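Local coordinates for putative iron-uptake ABC transport system,periplasmic iron-binding protein (Campylobacter jejuni, PDB 3E13) that binds a ferric ion in the periplasm and probably hands it to an ABC transporter for uptake into the cell, at residues 10-15 / 198-203; 269-274 / 282-287; 158-163 / 309-314; 144-149 / 303-308. One frame throughout, in Å; residues are numbered along the deposited sequence.

Contact 1. Residues 10-15 / 198-203. With FE (Fe (III) ion), chain B.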
loop_
_atom_site.group_PDB
_atom_site.type_symbol
_atom_site.label_atom_id
_atom_site.label_comp_id
_atom_site.label_asym_id
_atom_site.label_seq_id
_atom_site.Cartn_x
_atom_site.Cartn_y
_atom_site.Cartn_z
ATOM N N ARG A 10 -8.886 -1.907 -0.359
ATOM C CA ARG A 10 -8.195 -2.468 -1.518
ATOM C C ARG A 10 -8.993 -2.095 -2.789
ATOM O O ARG A 10 -10.123 -1.565 -2.703
ATOM C CB ARG A 10 -7.975 -3.972 -1.361
ATOM C CG ARG A 10 -6.836 -4.275 -0.424
ATOM C CD ARG A 10 -6.606 -5.753 -0.184
ATOM N NE ARG A 10 -6.313 -6.518 -1.391
ATOM C CZ ARG A 10 -5.046 -6.772 -1.867
ATOM N NH1 ARG A 10 -3.953 -6.310 -1.255
ATOM N NH2 ARG A 10 -4.917 -7.534 -2.959
ATOM N N HIS A 11 -8.406 -2.281 -3.956
ATOM C CA HIS A 11 -8.982 -1.769 -5.186
ATOM C C HIS A 11 -8.476 -2.581 -6.380
ATOM O O HIS A 11 -7.963 -2.022 -7.369
ATOM C CB HIS A 11 -8.630 -0.265 -5.297
ATOM C CG HIS A 11 -7.253 0.060 -4.784
ATOM N ND1 HIS A 11 -7.013 0.457 -3.485
ATOM C CD2 HIS A 11 -6.034 0.001 -5.391
ATOM C CE1 HIS A 11 -5.700 0.623 -3.319
ATOM N NE2 HIS A 11 -5.091 0.374 -4.471
ATOM N N TYR A 12 -8.636 -3.903 -6.251
ATOM C CA TYR A 12 -8.031 -4.863 -7.168
ATOM C C TYR A 12 -9.010 -5.917 -7.638
ATOM O O TYR A 12 -9.784 -6.473 -6.850
ATOM C CB TYR A 12 -6.865 -5.569 -6.484
ATOM C CG TYR A 12 -5.892 -4.614 -5.831
ATOM C CD1 TYR A 12 -5.755 -4.576 -4.438
ATOM C CD2 TYR A 12 -5.202 -3.678 -6.562
ATOM C CE1 TYR A 12 -4.912 -3.703 -3.809
ATOM C CE2 TYR A 12 -4.366 -2.794 -5.939
ATOM C CZ TYR A 12 -4.192 -2.797 -4.587
ATOM O OH TYR A 12 -3.334 -1.858 -4.051
ATOM N N ASN A 13 -8.950 -6.201 -8.929
ATOM C CA ASN A 13 -9.742 -7.273 -9.505
ATOM C C ASN A 13 -9.398 -8.629 -8.952
ATOM O O ASN A 13 -10.254 -9.487 -8.812
ATOM C CB ASN A 13 -9.551 -7.279 -11.005
ATOM C CG ASN A 13 -10.635 -6.594 -11.693
ATOM O OD1 ASN A 13 -11.177 -5.591 -11.183
ATOM N ND2 ASN A 13 -11.045 -7.143 -12.825
ATOM N N ALA A 14 -8.136 -8.844 -8.588
ATOM C CA ALA A 14 -7.725 -10.123 -8.028
ATOM C C ALA A 14 -8.474 -10.520 -6.776
ATOM O O ALA A 14 -8.694 -11.696 -6.488
ATOM C CB ALA A 14 -6.206 -10.143 -7.744
ATOM N N ASP A 15 -8.921 -9.540 -6.007
ATOM C CA ASP A 15 -9.628 -9.820 -4.778
ATOM C C ASP A 15 -10.950 -10.546 -5.014
ATOM O O ASP A 15 -11.375 -11.325 -4.147
ATOM C CB ASP A 15 -9.885 -8.513 -4.051
ATOM C CG ASP A 15 -8.617 -7.925 -3.519
ATOM O OD1 ASP A 15 -8.675 -6.973 -2.702
ATOM O OD2 ASP A 15 -7.527 -8.452 -3.776
ATOM N N THR A 198 5.288 -0.885 -6.468
ATOM C CA THR A 198 5.837 -1.852 -7.376
ATOM C C THR A 198 4.803 -2.705 -8.097
ATOM O O THR A 198 4.938 -2.990 -9.306
ATOM C CB THR A 198 6.768 -2.816 -6.621
ATOM O OG1 THR A 198 6.172 -3.215 -5.359
ATOM C CG2 THR A 198 8.117 -2.205 -6.274
ATOM N N TYR A 199 3.785 -3.159 -7.362
ATOM C CA TYR A 199 2.808 -4.089 -7.935
ATOM C C TYR A 199 2.071 -3.497 -9.123
ATOM O O TYR A 199 1.663 -4.196 -10.011
ATOM C CB TYR A 199 1.839 -4.651 -6.878
ATOM C CG TYR A 199 1.086 -3.605 -6.155
ATOM C CD1 TYR A 199 -0.114 -3.139 -6.655
ATOM C CD2 TYR A 199 1.605 -3.027 -5.001
ATOM C CE1 TYR A 199 -0.767 -2.123 -6.043
ATOM C CE2 TYR A 199 0.941 -2.000 -4.368
ATOM C CZ TYR A 199 -0.245 -1.568 -4.875
ATOM O OH TYR A 199 -0.924 -0.511 -4.275
ATOM N N TYR A 200 1.907 -2.168 -9.146
ATOM C CA TYR A 200 1.241 -1.568 -10.310
ATOM C C TYR A 200 2.022 -1.802 -11.593
ATOM O O TYR A 200 1.410 -1.919 -12.659
ATOM C CB TYR A 200 1.004 -0.046 -10.152
ATOM C CG TYR A 200 -0.044 0.243 -9.082
ATOM C CD1 TYR A 200 -1.346 -0.157 -9.253
ATOM C CD2 TYR A 200 0.282 0.949 -7.911
ATOM C CE1 TYR A 200 -2.316 0.102 -8.275
ATOM C CE2 TYR A 200 -0.641 1.168 -6.936
ATOM C CZ TYR A 200 -1.933 0.762 -7.106
ATOM O OH TYR A 200 -2.887 0.981 -6.179
ATOM N N ILE A 201 3.363 -1.859 -11.522
ATOM C CA ILE A 201 4.159 -2.124 -12.726
ATOM C C ILE A 201 3.827 -3.522 -13.245
ATOM O O ILE A 201 3.655 -3.720 -14.443
ATOM C CB ILE A 201 5.696 -1.967 -12.465
ATOM C CG1 ILE A 201 5.972 -0.531 -12.042
ATOM C CG2 ILE A 201 6.509 -2.413 -13.680
ATOM C CD1 ILE A 201 7.369 -0.281 -11.588
ATOM N N GLY A 202 3.687 -4.490 -12.340
ATOM C CA GLY A 202 3.222 -5.793 -12.733
ATOM C C GLY A 202 1.829 -5.882 -13.271
ATOM O O GLY A 202 1.581 -6.596 -14.236
ATOM N N LEU A 203 0.899 -5.161 -12.644
ATOM C CA LEU A 203 -0.475 -5.174 -13.088
ATOM C C LEU A 203 -0.538 -4.619 -14.508
ATOM O O LEU A 203 -1.248 -5.146 -15.361
ATOM C CB LEU A 203 -1.367 -4.327 -12.169
ATOM C CG LEU A 203 -1.796 -5.015 -10.886
ATOM C CD1 LEU A 203 -2.453 -4.039 -9.921
ATOM C CD2 LEU A 203 -2.683 -6.161 -11.154
HETATM FE FE FE B . -2.926 -0.006 -4.483
#

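Contact 2. Residues 269-274 / 282-287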
loop_
_atom_site.group_PDB
_atom_site.type_symbol
_atom_site.label_atom_id
_atom_site.label_comp_id
_atom_site.label_asym_id
_atom_site.label_seq_id
_atom_site.Cartn_x
_atom_site.Cartn_y
_atom_site.Cartn_z
ATOM N N SER A 269 -1.253 -12.885 -9.486
ATOM C CA SER A 269 -2.321 -12.140 -10.107
ATOM C C SER A 269 -2.352 -10.652 -9.727
ATOM O O SER A 269 -2.869 -9.864 -10.506
ATOM C CB SER A 269 -3.682 -12.791 -9.810
ATOM O OG SER A 269 -3.722 -14.085 -10.445
ATOM N N ASN A 270 -1.790 -10.292 -8.580
ATOM C CA ASN A 270 -1.727 -8.892 -8.160
ATOM C C ASN A 270 -0.340 -8.314 -8.022
ATOM O O ASN A 270 -0.212 -7.128 -7.747
ATOM C CB ASN A 270 -2.565 -8.624 -6.890
ATOM C CG ASN A 270 -3.224 -7.258 -6.927
ATOM O OD1 ASN A 270 -3.874 -6.924 -7.936
ATOM N ND2 ASN A 270 -3.054 -6.474 -5.866
ATOM N N TYR A 271 0.699 -9.128 -8.238
ATOM C CA TYR A 271 2.072 -8.688 -8.293
ATOM C C TYR A 271 2.615 -8.075 -7.017
ATOM O O TYR A 271 3.594 -7.367 -7.063
ATOM C CB TYR A 271 2.279 -7.796 -9.546
ATOM C CG TYR A 271 1.764 -8.581 -10.753
ATOM C CD1 TYR A 271 2.483 -9.658 -11.259
ATOM C CD2 TYR A 271 0.493 -8.363 -11.255
ATOM C CE1 TYR A 271 1.970 -10.410 -12.275
ATOM C CE2 TYR A 271 -0.004 -9.092 -12.285
ATOM C CZ TYR A 271 0.741 -10.123 -12.794
ATOM O OH TYR A 271 0.237 -10.926 -13.809
ATOM N N GLU A 272 2.006 -8.455 -5.898
ATOM C CA GLU A 272 2.468 -8.023 -4.580
ATOM C C GLU A 272 3.470 -9.017 -4.048
ATOM O O GLU A 272 3.659 -10.097 -4.626
ATOM C CB GLU A 272 1.311 -7.855 -3.618
ATOM C CG GLU A 272 0.292 -6.798 -4.053
ATOM C CD GLU A 272 -0.924 -6.748 -3.158
ATOM O OE1 GLU A 272 -1.912 -7.439 -3.479
ATOM O OE2 GLU A 272 -0.867 -6.016 -2.153
ATOM N N PHE A 273 4.154 -8.642 -2.977
ATOM C CA PHE A 273 5.063 -9.575 -2.264
ATOM C C PHE A 273 4.261 -10.334 -1.221
ATOM O O PHE A 273 3.590 -9.732 -0.369
ATOM C CB PHE A 273 6.221 -8.828 -1.583
ATOM C CG PHE A 273 7.069 -8.004 -2.519
ATOM C CD1 PHE A 273 7.042 -6.641 -2.455
ATOM C CD2 PHE A 273 7.957 -8.608 -3.392
ATOM C CE1 PHE A 273 7.838 -5.878 -3.342
ATOM C CE2 PHE A 273 8.738 -7.842 -4.264
ATOM C CZ PHE A 273 8.669 -6.488 -4.203
ATOM N N PRO A 274 4.345 -11.666 -1.202
ATOM C CA PRO A 274 3.678 -12.441 -0.142
ATOM C C PRO A 274 4.248 -12.163 1.227
ATOM O O PRO A 274 5.447 -11.847 1.373
ATOM C CB PRO A 274 3.998 -13.891 -0.496
ATOM C CG PRO A 274 5.258 -13.799 -1.305
ATOM C CD PRO A 274 5.148 -12.526 -2.094
ATOM N N SER A 282 6.057 -14.407 -8.192
ATOM C CA SER A 282 5.682 -14.555 -9.578
ATOM C C SER A 282 6.848 -14.036 -10.428
ATOM O O SER A 282 7.722 -13.301 -9.944
ATOM C CB SER A 282 4.434 -13.743 -9.898
ATOM O OG SER A 282 4.693 -12.379 -9.710
ATOM N N GLN A 283 6.897 -14.471 -11.680
ATOM C CA GLN A 283 8.063 -14.149 -12.511
ATOM C C GLN A 283 8.213 -12.640 -12.771
ATOM O O GLN A 283 9.317 -12.110 -12.789
ATOM C CB GLN A 283 8.001 -14.872 -13.867
ATOM C CG GLN A 283 7.658 -16.323 -13.796
ATOM C CD GLN A 283 8.357 -17.095 -12.720
ATOM O OE1 GLN A 283 7.679 -17.877 -11.962
ATOM N NE2 GLN A 283 9.653 -16.939 -12.599
ATOM N N THR A 284 7.089 -11.952 -12.944
ATOM C CA THR A 284 7.082 -10.503 -13.085
ATOM C C THR A 284 7.685 -9.835 -11.864
ATOM O O THR A 284 8.461 -8.894 -11.954
ATOM C CB THR A 284 5.640 -10.047 -13.265
ATOM O OG1 THR A 284 5.160 -10.498 -14.544
ATOM C CG2 THR A 284 5.517 -8.586 -13.303
ATOM N N VAL A 285 7.312 -10.311 -10.693
ATOM C CA VAL A 285 7.826 -9.698 -9.475
ATOM C C VAL A 285 9.343 -10.002 -9.317
ATOM O O VAL A 285 10.090 -9.176 -8.874
ATOM C CB VAL A 285 7.025 -10.192 -8.239
ATOM C CG1 VAL A 285 7.606 -9.726 -6.958
ATOM C CG2 VAL A 285 5.556 -9.716 -8.353
ATOM N N LYS A 286 9.791 -11.189 -9.666
ATOM C CA LYS A 286 11.211 -11.446 -9.662
ATOM C C LYS A 286 11.970 -10.486 -10.555
ATOM O O LYS A 286 13.059 -10.041 -10.225
ATOM C CB LYS A 286 11.469 -12.871 -10.153
ATOM C CG LYS A 286 10.950 -13.967 -9.230
ATOM C CD LYS A 286 11.247 -15.368 -9.799
ATOM C CE LYS A 286 10.895 -16.461 -8.760
ATOM N NZ LYS A 286 11.436 -16.187 -7.353
ATOM N N ASP A 287 11.341 -10.112 -11.655
ATOM C CA ASP A 287 11.982 -9.171 -12.612
ATOM C C ASP A 287 12.089 -7.749 -12.073
ATOM O O ASP A 287 12.842 -6.928 -12.633
ATOM C CB ASP A 287 11.183 -9.168 -13.929
ATOM C CG ASP A 287 11.636 -10.241 -14.898
ATOM O OD1 ASP A 287 10.927 -10.397 -15.900
ATOM O OD2 ASP A 287 12.654 -10.932 -14.696
#

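Contact 3. Residues 158-163 / 309-314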
loop_
_atom_site.group_PDB
_atom_site.type_symbol
_atom_site.label_atom_id
_atom_site.label_comp_id
_atom_site.label_asym_id
_atom_site.label_seq_id
_atom_site.Cartn_x
_atom_site.Cartn_y
_atom_site.Cartn_z
ATOM N N LYS A 158 11.412 18.175 10.464
ATOM C CA LYS A 158 11.861 19.309 9.661
ATOM C C LYS A 158 12.311 18.842 8.308
ATOM O O LYS A 158 11.986 19.473 7.283
ATOM C CB LYS A 158 12.937 20.160 10.394
ATOM C CG LYS A 158 12.407 20.813 11.673
ATOM C CD LYS A 158 13.439 21.696 12.329
ATOM C CE LYS A 158 12.928 22.348 13.550
ATOM N NZ LYS A 158 11.697 23.224 13.270
ATOM N N GLU A 159 13.005 17.716 8.221
ATOM C CA GLU A 159 13.270 17.155 6.908
ATOM C C GLU A 159 11.958 16.793 6.212
ATOM O O GLU A 159 11.801 17.068 5.070
ATOM C CB GLU A 159 14.117 15.889 7.014
ATOM C CG GLU A 159 14.266 15.054 5.747
ATOM C CD GLU A 159 14.843 15.801 4.560
ATOM O OE1 GLU A 159 14.465 15.449 3.406
ATOM O OE2 GLU A 159 15.628 16.755 4.784
ATOM N N ALA A 160 11.012 16.209 6.941
ATOM C CA ALA A 160 9.692 15.887 6.369
ATOM C C ALA A 160 8.994 17.085 5.753
ATOM O O ALA A 160 8.466 16.980 4.643
ATOM C CB ALA A 160 8.776 15.211 7.399
ATOM N N LYS A 161 8.995 18.227 6.441
ATOM C CA LYS A 161 8.288 19.397 5.934
ATOM C C LYS A 161 9.028 19.920 4.731
ATOM O O LYS A 161 8.419 20.283 3.742
ATOM C CB LYS A 161 8.167 20.476 6.997
ATOM C CG LYS A 161 7.341 21.641 6.543
ATOM C CD LYS A 161 7.152 22.629 7.672
ATOM C CE LYS A 161 6.492 23.888 7.146
ATOM N NZ LYS A 161 6.356 24.910 8.237
ATOM N N ALA A 162 10.358 19.989 4.799
ATOM C CA ALA A 162 11.129 20.447 3.660
ATOM C C ALA A 162 10.918 19.548 2.418
ATOM O O ALA A 162 10.829 20.046 1.288
ATOM C CB ALA A 162 12.556 20.532 4.020
ATOM N N TRP A 163 10.851 18.240 2.657
ATOM C CA TRP A 163 10.574 17.276 1.595
ATOM C C TRP A 163 9.221 17.498 0.962
ATOM O O TRP A 163 9.133 17.597 -0.265
ATOM C CB TRP A 163 10.663 15.861 2.133
ATOM C CG TRP A 163 10.463 14.826 1.086
ATOM C CD1 TRP A 163 11.409 14.320 0.218
ATOM C CD2 TRP A 163 9.268 14.128 0.822
ATOM N NE1 TRP A 163 10.851 13.357 -0.581
ATOM C CE2 TRP A 163 9.527 13.216 -0.241
ATOM C CE3 TRP A 163 7.958 14.201 1.333
ATOM C CZ2 TRP A 163 8.540 12.366 -0.745
ATOM C CZ3 TRP A 163 6.993 13.367 0.815
ATOM C CH2 TRP A 163 7.278 12.474 -0.210
ATOM N N VAL A 309 -0.144 14.161 8.069
ATOM C CA VAL A 309 -1.314 14.861 7.557
ATOM C C VAL A 309 -1.144 16.387 7.705
ATOM O O VAL A 309 -1.340 17.151 6.771
ATOM C CB VAL A 309 -2.615 14.353 8.246
ATOM C CG1 VAL A 309 -3.813 15.288 7.936
ATOM C CG2 VAL A 309 -2.888 12.933 7.844
ATOM N N LYS A 310 -0.738 16.801 8.896
ATOM C CA LYS A 310 -0.582 18.229 9.200
ATOM C C LYS A 310 0.506 18.862 8.349
ATOM O O LYS A 310 0.356 19.971 7.878
ATOM C CB LYS A 310 -0.327 18.421 10.678
ATOM C CG LYS A 310 -1.594 18.319 11.482
ATOM C CD LYS A 310 -1.282 18.156 12.926
ATOM C CE LYS A 310 -2.546 18.253 13.771
ATOM N NZ LYS A 310 -2.305 17.968 15.199
ATOM N N ILE A 311 1.608 18.151 8.142
ATOM C CA ILE A 311 2.646 18.677 7.294
ATOM C C ILE A 311 2.225 18.845 5.867
ATOM O O ILE A 311 2.486 19.904 5.272
ATOM C CB ILE A 311 3.909 17.815 7.412
ATOM C CG1 ILE A 311 4.510 17.972 8.797
ATOM C CG2 ILE A 311 4.961 18.142 6.296
ATOM C CD1 ILE A 311 5.799 17.107 9.014
ATOM N N TYR A 312 1.555 17.854 5.272
ATOM C CA TYR A 312 1.129 18.026 3.920
ATOM C C TYR A 312 0.144 19.223 3.837
ATOM O O TYR A 312 0.210 19.981 2.863
ATOM C CB TYR A 312 0.413 16.774 3.436
ATOM C CG TYR A 312 1.290 15.679 2.852
ATOM C CD1 TYR A 312 1.057 14.338 3.175
ATOM C CD2 TYR A 312 2.255 15.949 1.906
ATOM C CE1 TYR A 312 1.816 13.308 2.583
ATOM C CE2 TYR A 312 3.026 14.904 1.328
ATOM C CZ TYR A 312 2.792 13.616 1.665
ATOM O OH TYR A 312 3.524 12.610 1.048
ATOM N N ASP A 313 -0.756 19.339 4.806
ATOM C CA ASP A 313 -1.787 20.396 4.820
ATOM C C ASP A 313 -1.061 21.761 4.887
ATOM O O ASP A 313 -1.429 22.695 4.175
ATOM C CB ASP A 313 -2.749 20.262 6.032
ATOM C CG ASP A 313 -3.825 19.173 5.901
ATOM O OD1 ASP A 313 -3.963 18.462 4.864
ATOM O OD2 ASP A 313 -4.619 18.936 6.871
ATOM N N GLU A 314 -0.017 21.848 5.717
ATOM C CA GLU A 314 0.743 23.083 5.990
ATOM C C GLU A 314 1.486 23.615 4.794
ATOM O O GLU A 314 1.515 24.831 4.600
ATOM C CB GLU A 314 1.803 22.873 7.081
ATOM C CG GLU A 314 1.295 22.679 8.486
ATOM C CD GLU A 314 2.372 22.191 9.456
ATOM O OE1 GLU A 314 3.596 22.407 9.223
ATOM O OE2 GLU A 314 1.995 21.552 10.462
#

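Contact 4. Residues 144-149 / 303-308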
loop_
_atom_site.group_PDB
_atom_site.type_symbol
_atom_site.label_atom_id
_atom_site.label_comp_id
_atom_site.label_asym_id
_atom_site.label_seq_id
_atom_site.Cartn_x
_atom_site.Cartn_y
_atom_site.Cartn_z
ATOM N N SER A 144 0.701 8.127 0.154
ATOM C CA SER A 144 1.447 9.363 0.287
ATOM C C SER A 144 1.614 9.725 1.738
ATOM O O SER A 144 2.703 10.150 2.147
ATOM C CB SER A 144 0.714 10.545 -0.406
ATOM O OG SER A 144 0.538 10.322 -1.783
ATOM N N LYS A 145 0.543 9.575 2.511
ATOM C CA LYS A 145 0.555 9.865 3.951
ATOM C C LYS A 145 1.562 8.957 4.660
ATOM O O LYS A 145 2.344 9.422 5.464
ATOM C CB LYS A 145 -0.806 9.687 4.537
ATOM C CG LYS A 145 -1.727 10.760 4.069
ATOM C CD LYS A 145 -3.051 10.724 4.730
ATOM C CE LYS A 145 -3.862 9.553 4.337
ATOM N NZ LYS A 145 -5.322 9.657 4.875
ATOM N N THR A 146 1.564 7.678 4.328
ATOM C CA THR A 146 2.445 6.739 4.984
ATOM C C THR A 146 3.890 6.900 4.566
ATOM O O THR A 146 4.769 6.795 5.397
ATOM C CB THR A 146 1.938 5.316 4.819
ATOM O OG1 THR A 146 0.680 5.213 5.532
ATOM C CG2 THR A 146 2.913 4.298 5.437
ATOM N N LEU A 147 4.148 7.238 3.313
ATOM C CA LEU A 147 5.494 7.559 2.915
ATOM C C LEU A 147 6.044 8.741 3.716
ATOM O O LEU A 147 7.161 8.707 4.205
ATOM C CB LEU A 147 5.593 7.783 1.407
ATOM C CG LEU A 147 6.921 8.235 0.798
ATOM C CD1 LEU A 147 8.005 7.157 1.048
ATOM C CD2 LEU A 147 6.757 8.473 -0.688
ATOM N N LEU A 148 5.259 9.828 3.852
ATOM C CA LEU A 148 5.731 10.972 4.590
ATOM C C LEU A 148 5.934 10.637 6.066
ATOM O O LEU A 148 6.906 11.060 6.686
ATOM C CB LEU A 148 4.758 12.136 4.465
ATOM C CG LEU A 148 5.234 13.405 5.177
ATOM C CD1 LEU A 148 6.521 13.906 4.644
ATOM C CD2 LEU A 148 4.164 14.490 5.016
ATOM N N ALA A 149 5.028 9.862 6.626
ATOM C CA ALA A 149 5.177 9.367 7.999
ATOM C C ALA A 149 6.498 8.612 8.180
ATOM O O ALA A 149 7.148 8.752 9.206
ATOM C CB ALA A 149 4.008 8.519 8.388
ATOM N N GLU A 303 2.966 5.495 13.727
ATOM C CA GLU A 303 2.934 6.412 14.867
ATOM C C GLU A 303 3.035 7.884 14.467
ATOM O O GLU A 303 2.764 8.780 15.297
ATOM C CB GLU A 303 4.044 6.091 15.847
ATOM C CG GLU A 303 3.754 4.780 16.539
ATOM C CD GLU A 303 4.843 4.290 17.477
ATOM O OE1 GLU A 303 4.698 3.144 17.953
ATOM O OE2 GLU A 303 5.823 4.994 17.726
ATOM N N ASN A 304 3.449 8.144 13.233
ATOM C CA ASN A 304 3.648 9.493 12.762
ATOM C C ASN A 304 2.605 9.988 11.766
ATOM O O ASN A 304 2.792 11.023 11.109
ATOM C CB ASN A 304 5.030 9.581 12.153
ATOM C CG ASN A 304 6.118 9.309 13.187
ATOM O OD1 ASN A 304 6.467 10.191 13.957
ATOM N ND2 ASN A 304 6.634 8.074 13.237
ATOM N N ILE A 305 1.494 9.278 11.681
ATOM C CA ILE A 305 0.522 9.577 10.659
ATOM C C ILE A 305 -0.180 10.919 10.883
ATOM O O ILE A 305 -0.417 11.637 9.915
ATOM C CB ILE A 305 -0.515 8.422 10.444
ATOM C CG1 ILE A 305 -1.223 8.565 9.113
ATOM C CG2 ILE A 305 -1.469 8.281 11.633
ATOM C CD1 ILE A 305 -0.300 8.354 7.881
ATOM N N LYS A 306 -0.496 11.253 12.132
ATOM C CA LYS A 306 -1.215 12.511 12.381
ATOM C C LYS A 306 -0.373 13.706 11.946
ATOM O O LYS A 306 -0.877 14.654 11.350
ATOM C CB LYS A 306 -1.585 12.594 13.842
ATOM C CG LYS A 306 -2.647 11.639 14.277
ATOM C CD LYS A 306 -2.785 11.690 15.786
ATOM C CE LYS A 306 -3.588 10.610 16.421
ATOM N NZ LYS A 306 -3.536 10.928 17.942
ATOM N N GLU A 307 0.913 13.675 12.267
ATOM C CA GLU A 307 1.814 14.760 11.929
ATOM C C GLU A 307 2.054 14.840 10.414
ATOM O O GLU A 307 2.143 15.907 9.843
ATOM C CB GLU A 307 3.140 14.599 12.685
ATOM C CG GLU A 307 4.061 15.792 12.449
ATOM C CD GLU A 307 5.281 15.785 13.341
ATOM O OE1 GLU A 307 5.804 14.706 13.663
ATOM O OE2 GLU A 307 5.730 16.880 13.763
ATOM N N ALA A 308 2.120 13.687 9.734
ATOM C CA ALA A 308 2.236 13.683 8.282
ATOM C C ALA A 308 1.078 14.421 7.631
ATOM O O ALA A 308 1.295 15.203 6.721
ATOM C CB ALA A 308 2.263 12.238 7.770
#

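Contact 1. Residues 10-15 / 198-203
His11 and Tyr12, in the loop before helix 14-26, meet Tyr199 and Tyr200 of helix 198-205 around one ferric ion. His11 NE2 reaches the iron at 2.2 Å, while ND1 is hydrogen-bonded to Ala9 O, which can hold the ring's rotation. Three phenol oxygens close in more tightly, Tyr12 OH lying 1.9 Å from the metal. The fifth ligand is Tyr143 OH. Sharing the iron brings like atoms together without hydrogen bonds between them: Tyr12 OH and Tyr199 OH stand only 2.8 Å apart. In Tyr199, CG is wedged between the backbone N and the carbonyl carbon (chi1 58°), whereas in Tyr200 it is anti to the carbonyl carbon (chi1 -69°); the two CG atoms set off differently, yet both rings end with OH on the iron. Tyr199 CE1 lies over the centre of the Tyr200 ring, 3.2 Å above its plane, while the iron sits in the plane of the Tyr199 ring, at its edge. Tyr12 crosses Tyr199 with ring planes at 89°, CE2 of Tyr12 being 3.7 Å from CE1 of Tyr199. Arg10 grips Asp15 side-on, NE giving a 2.7 Å bond to Asp15 OD1, and one face of its guanidinium lies against Tyr12 CD1. Arg102 and Asn197 donate to the oxygens of Tyr12 and Tyr199, which should help stabilise phenolate charge. One histidine and four tyrosines form the ferric site of this periplasmic binding protein.

Contact 2. Residues 269-274 / 282-287
Tyr271 packs against Val285 and Thr284 where the chain leaves helix 260-268, passes toward the short strand 273-274 and returns as helix 283-288, within a fold of the periplasmic binding protein class. Tyr271 has positive phi (63°) as the first residue to depart from helical geometry. Its side chain starts with CB 4.0 Å from Val285 CG2, a methyl that also lies near the plane of the ring, at its edge. CG, anti to the carbonyl carbon (chi1 -53°), leads into the ring, whose CD1 meets both Thr284 CB and Ser282 OG at 3.8 Å. Next along this side, CE1 also touches Thr284 CB and lies 3.9 Å from Thr284 OG1, a hydroxyl that is hydrogen-bonded to Asn206. The Tyr271 side chain also touches Leu203 and Asn206. Ser282 is the N-cap of helix 283-288: its OG accepts a weak bond from Val285 N and also pairs with Thr267 O. The Glu272 side chain leads away from that helix; its carboxylate forms salt bridges with Arg10 and Arg102 and a hydrogen bond with Thr100. Asn270 ND2 bonds to Glu272 OE1 from above the carboxylate plane. Val285 divides its two methyls between the aromatic residues, CG2 lying 3.3 Å from Tyr271 O and CG1 3.5 Å from Phe273 CE2.

Contact 3. Residues 158-163 / 309-314
Ile311 presses directly onto helix 157-170 at Ala160 and Lys161, its two branches taking one residue each. CD1, at the end of the longer branch, meets Ala160 CB at 3.9 Å, while the short CG2 branch lies 3.6 Å from Lys161 CA, practically against the backbone. The first torsion sets CG1 anti to the carbonyl carbon and CG2 anti to the backbone N; chi2 (179°) then extends the longer branch so that CD1 reaches Ala160. On the buried side, Tyr312 OH comes in the plane of the Trp163 indole to its edge, 3.6 Å from CZ3. At the exposed end, the extended Lys161 crosses Glu314 at about a right angle, and NZ forms a long salt bridge of 3.9 Å with Glu314 OE1. The two helix segments cross at -40°, with axes 9.5 Å apart at closest approach, consistent with the small Ala160 facing a branched isoleucine.

In the next shell, both aromatic residues have polar partners that probably help to fix them: Trp163 NE1 bonds to Tyr122 O, and Tyr312 OH to Ser144 O. Leu148 of helix 142-155 packs against both rings, and Phe317 meets Tyr312 edge-to-face. The contact thus has a hydrocarbon centre, a hydroxyl at the indole edge on the buried side and a loose ion pair at the solvent side; that pair probably adds only weak attraction, leaving mainly apolar packing to join the C-terminal helix to helix 157-170.

Contact 4. Residues 144-149 / 303-308
Ala149 and Ala308 meet methyl to methyl, their CB atoms 4.2 Å apart, where helix 142-155 receives the start of the C-terminal helix 305-315. Other apolar contacts extend from this pair. Ile305 sends CD1 across to Lys145 CB at 3.6 Å; chi2 (67°) bends the end of the chain to put CD1 there. The same CD1 also approaches Ala149 CB. Leu148 packs its CD2 4.0 Å from Ala308 CB, and beyond this contact it also touches Ile311 farther along the C-terminal helix.

A second group sets side chains against backbone. Ala308 CB rests 3.6 Å from Lys145 O and also faces Ala149 N, two atoms already joined by a helical hydrogen bond. In the reverse sense, Leu148 CD2 approaches Ala308 O at 3.4 Å. Asn304, at the N-cap position, brings CB to 3.7 Å from Ala149 O; its side chain makes no capping bond, and ND2 has a weak bond to Ile301 O.

The buried Thr146 hydroxyl bonds outside the contact: OG1, 4.0 Å from Ile305 CD1, is held by Asp60 and Ser62. The alanine methyls are small enough for close backbone approach, consistent with the 5.0 Å between the CA atoms of Ala149 and Asn304, and the attachment across the interface rests on van der Waals contact and burial of hydrocarbon.

The contacts fall into two groups on opposite sides of the chain's centre. Contacts 1 and 2, with centres 10 Å apart, follow one another in sequence and touch through Arg10 and Glu272, tying the iron loop to the turn after helix 260-268. Contacts 3 and 4, with centres 9 Å apart, share helix 305-315, which packs on the consecutive helices 142-155 and 157-170; their segments alternate along the chain. About 23 Å separates the centres of contacts 1 and 4, yet Tyr143, just before 144-149, supplies the fifth iron ligand. The ion thus joins both groups, consistent with a two-lobed binding protein closed around its metal.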